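Local coordinates for protein RickCE (PDB 5HAM) that probably cleaves ubiquitin from modified proteins, acting as a CE-clan cysteine protease effector of Rickettsia bellii, at residues I140-A152 against L163-Y175. Numbering follows the deposited sequence.
Sequences IEMGYGHWTVLVA and LTFNDSLGNSINY
Leu150 meets Leu163 and Phe165 on one face of a beta hairpin, its CD1 3.8 Å from CB of Leu163 and at the edge of the Phe165 ring. Farther along, CB of Ala152 rests on CD2 of Leu163, while helix 175-188 packs against Leu163 through Ile184. CG1 of Ile173 lies over one face of the Phe165 ring, whose CE1 reaches OG1 of Thr148 at 3.2 Å. That hydroxyl donates to Ile140 O, which also takes the Thr148 amide on the other face of its carbonyl plane. Strands 147-152 and 163-166 run antiparallel, held by paired backbone bonds between Val149 and Asn166 and between Val151 and Thr164.

Beyond the strand ends, CG of His146 stands anti to the backbone N (chi1 -174°), which carries the imidazole toward residues 167-175. CD1 of Leu169 sits over one face of the His146 imidazole, 3.7 Å from the centroid, and Met142 CB lies over the opposite one. The His146 ring turns its CE1 edge to the face of the Tyr175 ring, a T-shaped stack with planes 65° apart, and Met142 CE abuts that phenol's edge. His146 NE2 donates to the syn side of Asp167 OD2 (2.8 Å, 155°), nearly in the ring plane; Asn171 ND2 reaches the same oxygen from the other face of the carboxylate, 3.0 Å away. Leu169 N bonds to OD1 of Asp167, closing an Asx turn that helps fix the carboxylate. A water joins His146 ND1 to Tyr175 OH. The His146-Asp167 pair, with Cys211 at the start of helix 211-223 beyond Leu169, is consistent with the His-Asp-Cys catalytic triad of CE-clan cysteine proteases.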
ATOM      1  N   ILE A 140      -4.736  -0.464   2.429  1.00 14.70           N
ATOM      2  CA  ILE A 140      -4.034  -0.966   1.260  1.00 18.40           C
ATOM      3  C   ILE A 140      -3.005   0.031   0.757  1.00 25.74           C
ATOM      4  O   ILE A 140      -3.341   1.163   0.394  1.00 29.00           O
ATOM      5  CB  ILE A 140      -5.010  -1.344   0.118  1.00 24.30           C
ATOM      6  CG1 ILE A 140      -5.962  -2.445   0.610  1.00 29.33           C
ATOM      7  CG2 ILE A 140      -4.228  -1.811  -1.100  1.00 18.32           C
ATOM      8  CD1 ILE A 140      -6.744  -3.091  -0.464  1.00 28.40           C
ATOM      9  N   GLU A 141      -1.746  -0.390   0.760  1.00 24.60           N
ATOM     10  CA  GLU A 141      -0.663   0.432   0.241  1.00 28.08           C
ATOM     11  C   GLU A 141      -0.373   0.079  -1.212  1.00 27.64           C
ATOM     12  O   GLU A 141       0.202  -0.965  -1.491  1.00 26.89           O
ATOM     13  CB  GLU A 141       0.592   0.253   1.094  1.00 29.22           C
ATOM     14  CG  GLU A 141       1.474   1.492   1.188  1.00 30.79           C
ATOM     15  CD  GLU A 141       2.750   1.230   1.979  1.00 38.56           C
ATOM     16  OE1 GLU A 141       3.009   0.051   2.317  1.00 45.13           O
ATOM     17  OE2 GLU A 141       3.494   2.197   2.272  1.00 34.53           O
ATOM     18  N   MET A 142      -0.781   0.959  -2.126  1.00 28.87           N
ATOM     19  CA  MET A 142      -0.600   0.765  -3.565  1.00 24.35           C
ATOM     20  C   MET A 142       0.799   1.096  -4.019  1.00 31.02           C
ATOM     21  O   MET A 142       1.114   1.012  -5.206  1.00 46.08           O
ATOM     22  CB  MET A 142      -1.563   1.662  -4.348  1.00 29.88           C
ATOM     23  CG  MET A 142      -3.031   1.472  -4.029  1.00 24.08           C
ATOM     24  SD  MET A 142      -3.654  -0.104  -4.588  1.00 35.99           S
ATOM     25  CE  MET A 142      -3.383   0.000  -6.322  1.00 37.60           C
ATOM     26  N   GLY A 143       1.637   1.493  -3.080  1.00 30.25           N
ATOM     27  CA  GLY A 143       3.003   1.879  -3.379  1.00 26.74           C
ATOM     28  C   GLY A 143       3.439   2.637  -2.152  1.00 31.01           C
ATOM     29  O   GLY A 143       2.605   2.890  -1.274  1.00 32.99           O
ATOM     30  N   TYR A 144       4.719   2.992  -2.075  1.00 22.35           N
ATOM     31  CA  TYR A 144       5.257   3.636  -0.881  1.00 22.55           C
ATOM     32  C   TYR A 144       4.424   4.854  -0.429  1.00 24.20           C
ATOM     33  O   TYR A 144       4.369   5.883  -1.106  1.00 29.77           O
ATOM     34  CB  TYR A 144       6.748   4.007  -1.044  1.00 17.35           C
ATOM     35  CG  TYR A 144       7.345   4.514   0.256  1.00 21.77           C
ATOM     36  CD1 TYR A 144       7.888   3.637   1.183  1.00 19.67           C
ATOM     37  CD2 TYR A 144       7.318   5.869   0.576  1.00 16.10           C
ATOM     38  CE1 TYR A 144       8.401   4.093   2.381  1.00 23.78           C
ATOM     39  CE2 TYR A 144       7.840   6.330   1.759  1.00 16.75           C
ATOM     40  CZ  TYR A 144       8.375   5.443   2.658  1.00 22.54           C
ATOM     41  OH  TYR A 144       8.880   5.921   3.835  1.00 27.22           O
ATOM     42  N   GLY A 145       3.750   4.704   0.707  1.00 19.81           N
ATOM     43  CA  GLY A 145       2.967   5.778   1.285  1.00 24.69           C
ATOM     44  C   GLY A 145       1.672   6.084   0.554  1.00 25.04           C
ATOM     45  O   GLY A 145       0.922   6.974   0.958  1.00 30.27           O
ATOM     46  N   HIS A 146       1.405   5.355  -0.524  1.00 21.75           N
ATOM     47  CA  HIS A 146       0.167   5.533  -1.280  1.00 24.82           C
ATOM     48  C   HIS A 146      -0.934   4.742  -0.597  1.00 19.59           C
ATOM     49  O   HIS A 146      -1.316   3.662  -1.047  1.00 19.25           O
ATOM     50  CB  HIS A 146       0.361   5.099  -2.741  1.00 28.15           C
ATOM     51  CG  HIS A 146      -0.816   5.387  -3.625  1.00 33.20           C
ATOM     52  ND1 HIS A 146      -0.719   5.431  -5.000  1.00 33.67           N
ATOM     53  CD2 HIS A 146      -2.118   5.631  -3.334  1.00 31.20           C
ATOM     54  CE1 HIS A 146      -1.908   5.694  -5.515  1.00 29.98           C
ATOM     55  NE2 HIS A 146      -2.773   5.819  -4.526  1.00 29.30           N
ATOM     56  N   TRP A 147      -1.434   5.287   0.501  1.00 22.10           N
ATOM     57  CA  TRP A 147      -2.376   4.561   1.342  1.00 24.66           C
ATOM     58  C   TRP A 147      -3.780   4.726   0.820  1.00 26.13           C
ATOM     59  O   TRP A 147      -4.165   5.828   0.427  1.00 19.79           O
ATOM     60  CB  TRP A 147      -2.309   5.029   2.794  1.00 17.69           C
ATOM     61  CG  TRP A 147      -1.128   4.532   3.474  1.00 21.58           C
ATOM     62  CD1 TRP A 147      -0.040   5.252   3.850  1.00 21.75           C
ATOM     63  CD2 TRP A 147      -0.884   3.187   3.859  1.00 25.14           C
ATOM     64  NE1 TRP A 147       0.877   4.433   4.458  1.00 24.24           N
ATOM     65  CE2 TRP A 147       0.380   3.151   4.483  1.00 25.60           C
ATOM     66  CE3 TRP A 147      -1.613   1.995   3.760  1.00 23.69           C
ATOM     67  CZ2 TRP A 147       0.934   1.990   4.990  1.00 22.54           C
ATOM     68  CZ3 TRP A 147      -1.068   0.844   4.260  1.00 19.56           C
ATOM     69  CH2 TRP A 147       0.198   0.847   4.865  1.00 23.09           C
ATOM     70  N   THR A 148      -4.513   3.611   0.796  1.00 14.63           N
ATOM     71  CA  THR A 148      -5.907   3.563   0.384  1.00 15.51           C
ATOM     72  C   THR A 148      -6.628   2.571   1.302  1.00 21.77           C
ATOM     73  O   THR A 148      -6.000   1.947   2.160  1.00 19.98           O
ATOM     74  CB  THR A 148      -6.049   3.086  -1.078  1.00 18.97           C
ATOM     75  OG1 THR A 148      -5.648   1.718  -1.198  1.00 23.07           O
ATOM     76  CG2 THR A 148      -5.187   3.901  -1.995  1.00 24.28           C
ATOM     77  N   VAL A 149      -7.934   2.401   1.134  1.00 17.56           N
ATOM     78  CA  VAL A 149      -8.661   1.522   2.048  1.00 19.24           C
ATOM     79  C   VAL A 149      -9.653   0.592   1.344  1.00 24.13           C
ATOM     80  O   VAL A 149     -10.302   0.962   0.356  1.00 26.21           O
ATOM     81  CB  VAL A 149      -9.368   2.323   3.188  1.00 20.14           C
ATOM     82  CG1 VAL A 149     -10.536   3.157   2.632  1.00 19.54           C
ATOM     83  CG2 VAL A 149      -9.824   1.402   4.297  1.00 15.48           C
ATOM     84  N   LEU A 150      -9.753  -0.627   1.854  1.00 22.05           N
ATOM     85  CA  LEU A 150     -10.734  -1.563   1.345  1.00 23.48           C
ATOM     86  C   LEU A 150     -11.537  -2.135   2.510  1.00 22.48           C
ATOM     87  O   LEU A 150     -10.978  -2.731   3.413  1.00 24.86           O
ATOM     88  CB  LEU A 150     -10.038  -2.683   0.577  1.00 18.25           C
ATOM     89  CG  LEU A 150     -10.967  -3.721  -0.050  1.00 21.20           C
ATOM     90  CD1 LEU A 150     -11.721  -3.104  -1.235  1.00 19.40           C
ATOM     91  CD2 LEU A 150     -10.198  -4.965  -0.477  1.00 23.57           C
ATOM     92  N   VAL A 151     -12.851  -1.946   2.482  1.00 23.75           N
ATOM     93  CA  VAL A 151     -13.715  -2.431   3.555  1.00 21.57           C
ATOM     94  C   VAL A 151     -14.606  -3.572   3.076  1.00 22.26           C
ATOM     95  O   VAL A 151     -15.269  -3.477   2.042  1.00 24.22           O
ATOM     96  CB  VAL A 151     -14.581  -1.299   4.141  1.00 26.04           C
ATOM     97  CG1 VAL A 151     -15.354  -1.800   5.350  1.00 23.23           C
ATOM     98  CG2 VAL A 151     -13.708  -0.112   4.518  1.00 28.40           C
ATOM     99  N   ALA A 152     -14.600  -4.659   3.836  1.00 22.67           N
ATOM    100  CA  ALA A 152     -15.296  -5.883   3.468  1.00 20.04           C
ATOM    101  C   ALA A 152     -16.526  -6.069   4.323  1.00 25.95           C
ATOM    102  O   ALA A 152     -16.459  -5.985   5.553  1.00 25.80           O
ATOM    103  CB  ALA A 152     -14.365  -7.066   3.657  1.00 19.64           C
ATOM    104  N   LEU A 163     -17.154  -5.503  -1.236  1.00 28.78           N
ATOM    105  CA  LEU A 163     -15.907  -4.801  -0.924  1.00 20.49           C
ATOM    106  C   LEU A 163     -15.968  -3.350  -1.396  1.00 25.22           C
ATOM    107  O   LEU A 163     -16.223  -3.079  -2.571  1.00 21.68           O
ATOM    108  CB  LEU A 163     -14.712  -5.496  -1.582  1.00 19.62           C
ATOM    109  CG  LEU A 163     -14.574  -7.009  -1.365  1.00 26.72           C
ATOM    110  CD1 LEU A 163     -13.618  -7.596  -2.371  1.00 32.08           C
ATOM    111  CD2 LEU A 163     -14.116  -7.329   0.049  1.00 29.02           C
ATOM    112  N   THR A 164     -15.726  -2.423  -0.474  1.00 23.79           N
ATOM    113  CA  THR A 164     -15.812  -1.008  -0.779  1.00 22.16           C
ATOM    114  C   THR A 164     -14.443  -0.361  -0.676  1.00 28.28           C
ATOM    115  O   THR A 164     -13.759  -0.495   0.341  1.00 28.51           O
ATOM    116  CB  THR A 164     -16.787  -0.329   0.174  1.00 20.38           C
ATOM    117  OG1 THR A 164     -18.048  -0.983   0.068  1.00 22.08           O
ATOM    118  CG2 THR A 164     -16.956   1.136  -0.164  1.00 17.31           C
ATOM    119  N   PHE A 165     -14.047   0.328  -1.744  1.00 28.88           N
ATOM    120  CA  PHE A 165     -12.714   0.926  -1.855  1.00 26.18           C
ATOM    121  C   PHE A 165     -12.735   2.444  -2.045  1.00 25.24           C
ATOM    122  O   PHE A 165     -13.615   2.988  -2.712  1.00 25.99           O
ATOM    123  CB  PHE A 165     -11.984   0.276  -3.038  1.00 24.86           C
ATOM    124  CG  PHE A 165     -10.627   0.854  -3.329  1.00 22.94           C
ATOM    125  CD1 PHE A 165      -9.498   0.390  -2.656  1.00 15.31           C
ATOM    126  CD2 PHE A 165     -10.471   1.829  -4.311  1.00 22.08           C
ATOM    127  CE1 PHE A 165      -8.236   0.907  -2.942  1.00 17.84           C
ATOM    128  CE2 PHE A 165      -9.215   2.352  -4.603  1.00 21.10           C
ATOM    129  CZ  PHE A 165      -8.093   1.888  -3.918  1.00 18.05           C
ATOM    130  N   ASN A 166     -11.754   3.134  -1.476  1.00 24.17           N
ATOM    131  CA  ASN A 166     -11.475   4.481  -1.952  1.00 22.26           C
ATOM    132  C   ASN A 166     -10.013   4.883  -1.944  1.00 22.23           C
ATOM    133  O   ASN A 166      -9.250   4.445  -1.096  1.00 19.06           O
ATOM    134  CB  ASN A 166     -12.297   5.532  -1.233  1.00 17.08           C
ATOM    135  CG  ASN A 166     -12.331   6.844  -2.003  1.00 22.28           C
ATOM    136  OD1 ASN A 166     -12.835   6.898  -3.129  1.00 19.37           O
ATOM    137  ND2 ASN A 166     -11.771   7.892  -1.423  1.00 20.80           N
ATOM    138  N   ASP A 167      -9.642   5.718  -2.908  1.00 27.51           N
ATOM    139  CA  ASP A 167      -8.298   6.290  -2.996  1.00 25.24           C
ATOM    140  C   ASP A 167      -8.477   7.799  -2.924  1.00 24.24           C
ATOM    141  O   ASP A 167      -9.055   8.401  -3.824  1.00 22.14           O
ATOM    142  CB  ASP A 167      -7.632   5.882  -4.324  1.00 22.39           C
ATOM    143  CG  ASP A 167      -6.156   6.338  -4.448  1.00 29.85           C
ATOM    144  OD1 ASP A 167      -5.690   7.254  -3.731  1.00 29.05           O
ATOM    145  OD2 ASP A 167      -5.449   5.770  -5.302  1.00 33.91           O
ATOM    146  N   SER A 168      -7.984   8.407  -1.851  1.00 21.05           N
ATOM    147  CA  SER A 168      -8.124   9.854  -1.654  1.00 20.07           C
ATOM    148  C   SER A 168      -7.468  10.712  -2.744  1.00 22.60           C
ATOM    149  O   SER A 168      -7.890  11.845  -2.981  1.00 32.98           O
ATOM    150  CB  SER A 168      -7.633  10.282  -0.258  1.00 24.39           C
ATOM    151  OG  SER A 168      -6.297   9.860   0.013  1.00 30.35           O
ATOM    152  N   LEU A 169      -6.444  10.177  -3.402  1.00 21.30           N
ATOM    153  CA  LEU A 169      -5.783  10.882  -4.501  1.00 29.63           C
ATOM    154  C   LEU A 169      -6.634  10.959  -5.765  1.00 34.68           C
ATOM    155  O   LEU A 169      -6.273  11.663  -6.712  1.00 41.30           O
ATOM    156  CB  LEU A 169      -4.443  10.213  -4.853  1.00 28.44           C
ATOM    157  CG  LEU A 169      -3.293  10.257  -3.837  1.00 29.38           C
ATOM    158  CD1 LEU A 169      -2.196   9.261  -4.208  1.00 27.70           C
ATOM    159  CD2 LEU A 169      -2.727  11.668  -3.715  1.00 25.65           C
ATOM    160  N   GLY A 170      -7.740  10.216  -5.795  1.00 28.63           N
ATOM    161  CA  GLY A 170      -8.629  10.216  -6.949  1.00 27.66           C
ATOM    162  C   GLY A 170      -8.320   9.191  -8.045  1.00 34.72           C
ATOM    163  O   GLY A 170      -8.814   9.315  -9.158  1.00 37.17           O
ATOM    164  N   ASN A 171      -7.492   8.189  -7.750  1.00 38.19           N
ATOM    165  CA  ASN A 171      -7.311   7.050  -8.657  1.00 29.48           C
ATOM    166  C   ASN A 171      -8.412   6.028  -8.451  1.00 30.93           C
ATOM    167  O   ASN A 171      -8.961   5.921  -7.355  1.00 27.89           O
ATOM    168  CB  ASN A 171      -5.986   6.338  -8.400  1.00 27.26           C
ATOM    169  CG  ASN A 171      -4.812   7.256  -8.499  1.00 27.37           C
ATOM    170  OD1 ASN A 171      -4.467   7.721  -9.583  1.00 27.99           O
ATOM    171  ND2 ASN A 171      -4.174   7.519  -7.361  1.00 28.70           N
ATOM    172  N   SER A 172      -8.726   5.262  -9.489  1.00 30.90           N
ATOM    173  CA  SER A 172      -9.705   4.194  -9.337  1.00 32.48           C
ATOM    174  C   SER A 172      -8.999   3.027  -8.658  1.00 28.00           C
ATOM    175  O   SER A 172      -7.786   3.041  -8.509  1.00 27.30           O
ATOM    176  CB  SER A 172     -10.236   3.735 -10.695  1.00 33.24           C
ATOM    177  OG  SER A 172      -9.329   2.818 -11.295  1.00 36.21           O
ATOM    178  N   ILE A 173      -9.772   2.010  -8.283  1.00 26.82           N
ATOM    179  CA  ILE A 173      -9.250   0.781  -7.700  1.00 22.99           C
ATOM    180  C   ILE A 173      -8.369  -0.000  -8.687  1.00 26.42           C
ATOM    181  O   ILE A 173      -7.710  -0.955  -8.292  1.00 29.01           O
ATOM    182  CB  ILE A 173     -10.411  -0.123  -7.188  1.00 29.44           C
ATOM    183  CG1 ILE A 173      -9.915  -1.184  -6.220  1.00 27.03           C
ATOM    184  CG2 ILE A 173     -11.180  -0.784  -8.334  1.00 18.51           C
ATOM    185  CD1 ILE A 173     -10.997  -2.154  -5.865  1.00 22.54           C
ATOM    186  N   ASN A 174      -8.357   0.418  -9.961  1.00 28.11           N
ATOM    187  CA  ASN A 174      -7.558  -0.234 -11.009  1.00 25.98           C
ATOM    188  C   ASN A 174      -6.154   0.303 -11.126  1.00 22.70           C
ATOM    189  O   ASN A 174      -5.385  -0.137 -11.965  1.00 28.24           O
ATOM    190  CB  ASN A 174      -8.230  -0.093 -12.368  1.00 21.89           C
ATOM    191  CG  ASN A 174      -9.514  -0.879 -12.448  1.00 25.89           C
ATOM    192  OD1 ASN A 174      -9.563  -2.047 -12.063  1.00 29.72           O
ATOM    193  ND2 ASN A 174     -10.568  -0.238 -12.914  1.00 24.17           N
ATOM    194  N   TYR A 175      -5.853   1.286 -10.298  1.00 23.85           N
ATOM    195  CA  TYR A 175      -4.532   1.873 -10.215  1.00 27.92           C
ATOM    196  C   TYR A 175      -3.384   0.860 -10.390  1.00 32.21           C
ATOM    197  O   TYR A 175      -3.357  -0.197  -9.752  1.00 28.84           O
ATOM    198  CB  TYR A 175      -4.400   2.575  -8.864  1.00 22.79           C
ATOM    199  CG  TYR A 175      -3.101   3.284  -8.731  1.00 25.99           C
ATOM    200  CD1 TYR A 175      -2.902   4.510  -9.352  1.00 29.17           C
ATOM    201  CD2 TYR A 175      -2.059   2.725  -8.013  1.00 22.75           C
ATOM    202  CE1 TYR A 175      -1.714   5.169  -9.243  1.00 30.43           C
ATOM    203  CE2 TYR A 175      -0.858   3.366  -7.909  1.00 29.86           C
ATOM    204  CZ  TYR A 175      -0.687   4.595  -8.527  1.00 33.25           C
ATOM    205  OH  TYR A 175       0.511   5.248  -8.427  1.00 31.26           O
TER
HETATM  206  O   HOH W   1       1.907   4.865  -5.800  1.00 36.35           O
HETATM  207  O   HOH W   2      -6.523   7.114   0.525  1.00 15.43           O
HETATM  208  O   HOH W   3     -18.236  -3.039   1.771  1.00 26.52           O